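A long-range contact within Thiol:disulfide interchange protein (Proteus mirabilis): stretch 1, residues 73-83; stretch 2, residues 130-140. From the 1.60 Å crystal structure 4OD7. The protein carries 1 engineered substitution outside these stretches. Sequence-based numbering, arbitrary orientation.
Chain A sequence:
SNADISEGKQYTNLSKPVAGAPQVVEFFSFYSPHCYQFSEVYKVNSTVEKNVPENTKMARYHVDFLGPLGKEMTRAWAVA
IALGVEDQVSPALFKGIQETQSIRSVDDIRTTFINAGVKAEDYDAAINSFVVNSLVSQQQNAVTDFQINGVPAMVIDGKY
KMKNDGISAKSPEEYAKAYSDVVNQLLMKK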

ATOM      1  N   MET A  73     -11.603  -3.189  -5.790  1.00 13.28           N
ATOM      2  CA  MET A  73     -10.631  -3.635  -4.826  1.00 11.96           C
ATOM      3  C   MET A  73     -10.159  -2.506  -3.961  1.00 11.19           C
ATOM      4  O   MET A  73      -9.805  -2.707  -2.803  1.00 12.39           O
ATOM      5  CB  MET A  73      -9.462  -4.325  -5.543  1.00 12.36           C
ATOM      6  CG  MET A  73      -9.887  -5.719  -6.069  1.00 14.88           C
ATOM      7  SD  MET A  73     -10.385  -6.961  -4.892  1.00 21.53           S
ATOM      8  CE  MET A  73      -8.856  -7.252  -4.063  1.00 20.92           C
ATOM      9  N   THR A  74     -10.180  -1.306  -4.502  1.00 12.32           N
ATOM     10  CA  THR A  74      -9.914  -0.126  -3.699  1.00 12.19           C
ATOM     11  C   THR A  74     -10.967   0.081  -2.628  1.00 12.21           C
ATOM     12  O   THR A  74     -10.632   0.413  -1.516  1.00 13.24           O
ATOM     13  CB  THR A  74      -9.839   1.122  -4.578  1.00 13.88           C
ATOM     14  OG1 THR A  74      -8.711   1.000  -5.435  1.00 14.61           O
ATOM     15  CG2 THR A  74      -9.730   2.396  -3.774  1.00 15.81           C
ATOM     16  N   ARG A  75     -12.233  -0.161  -2.961  1.00 14.98           N
ATOM     17  CA  ARG A  75     -13.318  -0.106  -1.968  1.00 15.47           C
ATOM     18  C   ARG A  75     -13.174  -1.226  -0.919  1.00 13.60           C
ATOM     19  O   ARG A  75     -13.351  -0.976   0.246  1.00 13.63           O
ATOM     20  CB  ARG A  75     -14.678  -0.176  -2.643  1.00 15.56           C
ATOM     21  CG  ARG A  75     -15.870  -0.050  -1.661  1.00 13.56           C
ATOM     22  CD  ARG A  75     -17.151   0.226  -2.464  1.00 17.68           C
ATOM     23  NE  ARG A  75     -17.167   1.565  -3.063  1.00 15.58           N
ATOM     24  CZ  ARG A  75     -17.549   2.668  -2.453  1.00 14.86           C
ATOM     25  NH1 ARG A  75     -17.995   2.651  -1.205  1.00 15.27           N
ATOM     26  NH2 ARG A  75     -17.497   3.804  -3.108  1.00 19.18           N
ATOM     27  N   ALA A  76     -12.798  -2.435  -1.349  1.00 13.51           N
ATOM     28  CA  ALA A  76     -12.497  -3.554  -0.455  1.00 13.02           C
ATOM     29  C   ALA A  76     -11.447  -3.146   0.562  1.00 13.03           C
ATOM     30  O   ALA A  76     -11.543  -3.465   1.735  1.00 11.18           O
ATOM     31  CB  ALA A  76     -11.997  -4.755  -1.254  1.00 11.76           C
ATOM     32  N   TRP A  77     -10.415  -2.469   0.102  1.00 12.52           N
ATOM     33  CA  TRP A  77      -9.360  -2.096   1.004  1.00 12.87           C
ATOM     34  C   TRP A  77      -9.887  -1.051   2.003  1.00 12.33           C
ATOM     35  O   TRP A  77      -9.543  -1.091   3.170  1.00 13.26           O
ATOM     36  CB  TRP A  77      -8.156  -1.554   0.254  1.00 13.84           C
ATOM     37  CG  TRP A  77      -6.984  -1.206   1.168  1.00 10.74           C
ATOM     38  CD1 TRP A  77      -6.397  -0.010   1.296  1.00 12.20           C
ATOM     39  CD2 TRP A  77      -6.297  -2.085   2.068  1.00 11.62           C
ATOM     40  NE1 TRP A  77      -5.383  -0.071   2.192  1.00 14.46           N
ATOM     41  CE2 TRP A  77      -5.293  -1.340   2.683  1.00 14.56           C
ATOM     42  CE3 TRP A  77      -6.423  -3.436   2.391  1.00 13.87           C
ATOM     43  CZ2 TRP A  77      -4.415  -1.893   3.621  1.00 15.55           C
ATOM     44  CZ3 TRP A  77      -5.531  -3.988   3.319  1.00 17.60           C
ATOM     45  CH2 TRP A  77      -4.561  -3.219   3.920  1.00 16.70           C
ATOM     46  N   ALA A  78     -10.708  -0.120   1.524  1.00 12.84           N
ATOM     47  CA  ALA A  78     -11.395   0.832   2.417  1.00 13.02           C
ATOM     48  C   ALA A  78     -12.246   0.091   3.486  1.00 10.50           C
ATOM     49  O   ALA A  78     -12.357   0.549   4.584  1.00 11.04           O
ATOM     50  CB  ALA A  78     -12.251   1.799   1.627  1.00 13.83           C
ATOM     51  N   VAL A  79     -12.957  -0.965   3.089  1.00 14.26           N
ATOM     52  CA  VAL A  79     -13.725  -1.773   4.039  1.00 13.79           C
ATOM     53  C   VAL A  79     -12.779  -2.401   5.064  1.00 14.51           C
ATOM     54  O   VAL A  79     -13.090  -2.459   6.250  1.00 15.90           O
ATOM     55  CB  VAL A  79     -14.558  -2.844   3.317  1.00 12.30           C
ATOM     56  CG1 VAL A  79     -15.196  -3.812   4.326  1.00 11.58           C
ATOM     57  CG2 VAL A  79     -15.628  -2.172   2.475  1.00 13.90           C
ATOM     58  N   ALA A  80     -11.639  -2.904   4.591  1.00 14.67           N
ATOM     59  CA  ALA A  80     -10.685  -3.554   5.470  1.00 15.97           C
ATOM     60  C   ALA A  80     -10.190  -2.581   6.535  1.00 16.34           C
ATOM     61  O   ALA A  80     -10.010  -2.970   7.698  1.00 18.46           O
ATOM     62  CB  ALA A  80      -9.538  -4.099   4.678  1.00 14.94           C
ATOM     63  N   ILE A  81      -9.917  -1.344   6.110  1.00 15.61           N
ATOM     64  CA  ILE A  81      -9.497  -0.259   6.996  1.00 12.73           C
ATOM     65  C   ILE A  81     -10.611   0.061   7.968  1.00 12.97           C
ATOM     66  O   ILE A  81     -10.358   0.187   9.160  1.00 16.33           O
ATOM     67  CB  ILE A  81      -9.090   0.989   6.240  1.00 12.91           C
ATOM     68  CG1 ILE A  81      -7.837   0.676   5.396  1.00 12.46           C
ATOM     69  CG2 ILE A  81      -8.828   2.154   7.201  1.00 14.83           C
ATOM     70  CD1 ILE A  81      -7.545   1.709   4.398  1.00 11.57           C
ATOM     71  N   ALA A  82     -11.825   0.235   7.454  1.00 11.65           N
ATOM     72  CA  ALA A  82     -12.947   0.602   8.296  1.00 13.32           C
ATOM     73  C   ALA A  82     -13.241  -0.447   9.379  1.00 16.81           C
ATOM     74  O   ALA A  82     -13.659  -0.091  10.506  1.00 16.97           O
ATOM     75  CB  ALA A  82     -14.204   0.863   7.444  1.00 15.15           C
ATOM     76  N   LEU A  83     -13.094  -1.729   9.027  1.00 18.55           N
ATOM     77  CA  LEU A  83     -13.378  -2.815   9.970  1.00 17.06           C
ATOM     78  C   LEU A  83     -12.136  -3.134  10.775  1.00 17.14           C
ATOM     79  O   LEU A  83     -12.218  -3.888  11.727  1.00 20.28           O
ATOM     80  CB  LEU A  83     -13.881  -4.062   9.236  1.00 17.05           C
ATOM     81  CG  LEU A  83     -15.219  -3.823   8.525  1.00 16.61           C
ATOM     82  CD1 LEU A  83     -15.756  -5.040   7.881  1.00 16.14           C
ATOM     83  CD2 LEU A  83     -16.263  -3.165   9.430  1.00 18.64           C
ATOM     84  N   PHE A 130     -20.670   6.015   4.585  1.00 17.72           N
ATOM     85  CA  PHE A 130     -20.005   7.297   4.476  1.00 15.27           C
ATOM     86  C   PHE A 130     -18.540   7.140   4.765  1.00 13.86           C
ATOM     87  O   PHE A 130     -17.718   7.724   4.096  1.00 15.45           O
ATOM     88  CB  PHE A 130     -20.631   8.307   5.458  1.00 16.43           C
ATOM     89  CG  PHE A 130     -19.899   9.612   5.535  1.00 15.66           C
ATOM     90  CD1 PHE A 130     -20.284  10.686   4.778  1.00 17.15           C
ATOM     91  CD2 PHE A 130     -18.805   9.756   6.352  1.00 14.20           C
ATOM     92  CE1 PHE A 130     -19.613  11.867   4.853  1.00 18.95           C
ATOM     93  CE2 PHE A 130     -18.148  10.929   6.419  1.00 15.88           C
ATOM     94  CZ  PHE A 130     -18.547  11.981   5.674  1.00 16.70           C
ATOM     95  N   VAL A 131     -18.204   6.407   5.807  1.00 13.98           N
ATOM     96  CA  VAL A 131     -16.794   6.250   6.154  1.00 17.08           C
ATOM     97  C   VAL A 131     -15.987   5.540   5.015  1.00 12.97           C
ATOM     98  O   VAL A 131     -14.865   5.888   4.729  1.00 11.24           O
ATOM     99  CB  VAL A 131     -16.627   5.538   7.467  1.00 17.41           C
ATOM    100  CG1 VAL A 131     -17.461   4.347   7.523  1.00 23.68           C
ATOM    101  CG2 VAL A 131     -15.201   5.154   7.703  1.00 15.26           C
ATOM    102  N   VAL A 132     -16.568   4.513   4.432  1.00 12.45           N
ATOM    103  CA  VAL A 132     -15.907   3.752   3.397  1.00 12.10           C
ATOM    104  C   VAL A 132     -15.898   4.630   2.158  1.00 13.62           C
ATOM    105  O   VAL A 132     -14.898   4.702   1.475  1.00 13.73           O
ATOM    106  CB  VAL A 132     -16.593   2.409   3.206  1.00 12.28           C
ATOM    107  CG1 VAL A 132     -16.212   1.755   1.901  1.00 12.64           C
ATOM    108  CG2 VAL A 132     -16.208   1.506   4.360  1.00 12.39           C
ATOM    109  N   ASN A 133     -16.992   5.333   1.893  1.00 13.59           N
ATOM    110  CA  ASN A 133     -16.995   6.294   0.799  1.00 14.15           C
ATOM    111  C   ASN A 133     -15.888   7.358   0.921  1.00 15.04           C
ATOM    112  O   ASN A 133     -15.160   7.607  -0.020  1.00 15.68           O
ATOM    113  CB  ASN A 133     -18.353   6.979   0.711  1.00 14.46           C
ATOM    114  CG  ASN A 133     -19.474   6.022   0.329  1.00 16.18           C
ATOM    115  OD1 ASN A 133     -19.256   4.969  -0.276  1.00 17.53           O
ATOM    116  ND2 ASN A 133     -20.683   6.382   0.707  1.00 17.37           N
ATOM    117  N   SER A 134     -15.690   7.897   2.116  1.00 15.66           N
ATOM    118  CA  SER A 134     -14.634   8.862   2.381  1.00 14.34           C
ATOM    119  C   SER A 134     -13.264   8.274   2.176  1.00 12.72           C
ATOM    120  O   SER A 134     -12.410   8.919   1.595  1.00 14.27           O
ATOM    121  CB  SER A 134     -14.724   9.363   3.815  1.00 17.22           C
ATOM    122  OG  SER A 134     -15.955  10.027   4.015  1.00 24.37           O
ATOM    123  N   LEU A 135     -13.058   7.048   2.630  1.00 12.63           N
ATOM    124  CA  LEU A 135     -11.772   6.365   2.426  1.00 14.61           C
ATOM    125  C   LEU A 135     -11.491   6.116   0.944  1.00 13.84           C
ATOM    126  O   LEU A 135     -10.345   6.147   0.510  1.00 13.64           O
ATOM    127  CB  LEU A 135     -11.731   5.011   3.155  1.00 12.70           C
ATOM    128  CG  LEU A 135     -11.599   5.086   4.660  1.00 14.38           C
ATOM    129  CD1 LEU A 135     -11.930   3.754   5.263  1.00 16.63           C
ATOM    130  CD2 LEU A 135     -10.223   5.496   5.085  1.00 16.78           C
ATOM    131  N   VAL A 136     -12.522   5.819   0.169  1.00 12.42           N
ATOM    132  CA  VAL A 136     -12.313   5.581  -1.253  1.00 15.17           C
ATOM    133  C   VAL A 136     -11.831   6.892  -1.893  1.00 16.14           C
ATOM    134  O   VAL A 136     -10.873   6.891  -2.677  1.00 16.62           O
ATOM    135  CB  VAL A 136     -13.612   5.012  -1.943  1.00 16.32           C
ATOM    136  CG1 VAL A 136     -13.631   5.291  -3.492  1.00 14.11           C
ATOM    137  CG2 VAL A 136     -13.848   3.502  -1.500  1.00 10.86           C
ATOM    138  N   SER A 137     -12.510   7.994  -1.564  1.00 14.65           N
ATOM    139  CA  SER A 137     -12.161   9.320  -2.069  1.00 15.88           C
ATOM    140  C   SER A 137     -10.759   9.663  -1.658  1.00 15.58           C
ATOM    141  O   SER A 137      -9.991  10.180  -2.449  1.00 16.02           O
ATOM    142  CB  SER A 137     -13.157  10.346  -1.599  1.00 19.01           C
ATOM    143  OG  SER A 137     -14.418   9.979  -2.080  1.00 18.65           O
ATOM    144  N   GLN A 138     -10.421   9.358  -0.409  1.00 18.16           N
ATOM    145  CA  GLN A 138      -9.096   9.644   0.127  1.00 19.19           C
ATOM    146  C   GLN A 138      -7.988   8.981  -0.685  1.00 17.87           C
ATOM    147  O   GLN A 138      -6.945   9.585  -0.911  1.00 19.37           O
ATOM    148  CB  GLN A 138      -8.973   9.148   1.549  1.00 16.46           C
ATOM    149  CG  GLN A 138      -7.661   9.595   2.165  1.00 18.70           C
ATOM    150  CD  GLN A 138      -7.679   9.530   3.674  1.00 19.46           C
ATOM    151  OE1 GLN A 138      -7.852  10.538   4.339  1.00 23.22           O
ATOM    152  NE2 GLN A 138      -7.484   8.330   4.223  1.00 20.72           N
ATOM    153  N   GLN A 139      -8.218   7.725  -1.049  1.00 15.49           N
ATOM    154  CA  GLN A 139      -7.264   6.930  -1.833  1.00 13.55           C
ATOM    155  C   GLN A 139      -7.081   7.451  -3.252  1.00 15.87           C
ATOM    156  O   GLN A 139      -5.963   7.677  -3.729  1.00 16.38           O
ATOM    157  CB  GLN A 139      -7.737   5.497  -1.859  1.00 13.59           C
ATOM    158  CG  GLN A 139      -7.613   4.851  -0.519  1.00 13.49           C
ATOM    159  CD  GLN A 139      -8.114   3.429  -0.503  1.00 15.11           C
ATOM    160  OE1 GLN A 139      -7.373   2.489  -0.809  1.00 15.51           O
ATOM    161  NE2 GLN A 139      -9.377   3.255  -0.126  1.00 16.41           N
ATOM    162  N   GLN A 140      -8.215   7.661  -3.906  1.00 16.83           N
ATOM    163  CA  GLN A 140      -8.259   8.068  -5.281  1.00 20.35           C
ATOM    164  C   GLN A 140      -7.604   9.421  -5.461  1.00 19.81           C
ATOM    165  O   GLN A 140      -6.908   9.623  -6.419  1.00 22.80           O
ATOM    166  CB  GLN A 140      -9.700   8.135  -5.741  1.00 21.47           C
ATOM    167  CG  GLN A 140     -10.443   6.802  -5.788  1.00 20.48           C
ATOM    168  CD  GLN A 140     -11.927   7.017  -6.092  1.00 23.45           C
ATOM    169  OE1 GLN A 140     -12.528   8.010  -5.640  1.00 23.57           O
ATOM    170  NE2 GLN A 140     -12.532   6.099  -6.851  1.00 24.18           N
TER

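Both stretches are helical, as their phi/psi values and the regular i to i+4 backbone hydrogen bonds attest; Ala 78 N to Thr 74 O (3.1 Å) and Val 136 N to Val 132 O (2.9 Å) are typical. The helix axes approach to 8.7 Å, with 124° between their N-to-C directions, so the chains run obliquely and more nearly antiparallel than parallel. The CA atoms of Ala 78 and Val 132 lie 5.5 Å apart, those of Arg 75 and Val 136 5.8 Å. The small side chain of Ala 78 at the point of closest CA approach is consistent with this closeness, and 572 Å² of surface is buried, both sides summed.

Met 73 makes no contact, and the interface begins at Thr 74. Its carbonyl already accepts the helical bond from Ala 78 N, yet Gln 139 NE2 donates a second, weak hydrogen bond to Thr 74 O: the separation is 3.4 Å and the N-H...acceptor angle 143°. The same amide nitrogen, Gln 139 NE2, also donates to Leu 135 O within its own helix (3.1 Å, 156°), so one side-chain amide links backbone carbonyls of both helices. The methyl of Thr 74 also packs against this amide, with Thr 74 CG2 3.8 Å from Gln 139 NE2.

Arg 75 starts with its CA-to-CB bond sideways, but its end comes nearer to the other helix. With chi1 and chi2 both t and chi3 m, the side chain places Arg 75 NH1 2.8 Å from Asn 133 OD1. The 162° angle makes this a well-aligned hydrogen bond, and OD1 lies at the guanidinium edge, near its plane, where the N-H groups point. Asn 133 meets it from a CA-to-CB bond directed away, its amide also coming nearer at the end. Over one guanidinium face sits Val 136 CG2, 3.9 Å from Arg 75 CZ, an apolar group covering a surface that offers no N-H to bond.

Ala 76 points away. Trp 77 contributes at its ring edge, where Trp 77 CD1 is 3.4 Å from Gln 139 OE1; that oxygen is hydrogen-bonded elsewhere in the structure.

Ala 78 is a knob in a hole formed by Val 132, Leu 135, Val 136 and Gln 139. Its CB lies 3.6 Å from Leu 135 CB, 3.9 Å from Val 136 CG2 and 4.0 Å from Val 132 CG1, distances that indicate close van der Waals packing. The backbone participates as well, with Ala 78 O 3.3 Å from Leu 135 CD1.

Val 79 points away at CB, yet its CG2 reaches Val 132 CG1 at 4.0 Å. This contact belongs to the reciprocal packing, in which Val 132 is the knob among Arg 75, Ala 78, Val 79 and Ala 82.

Ala 80 makes no contact. Farther along, Ile 81 CG2 meets Leu 135 CD1 at 4.0 Å, while Ala 82 CB approaches Val 132 CG2 to 3.7 Å and Val 131 CG2 to 4.4 Å. Leu 83 is out of reach.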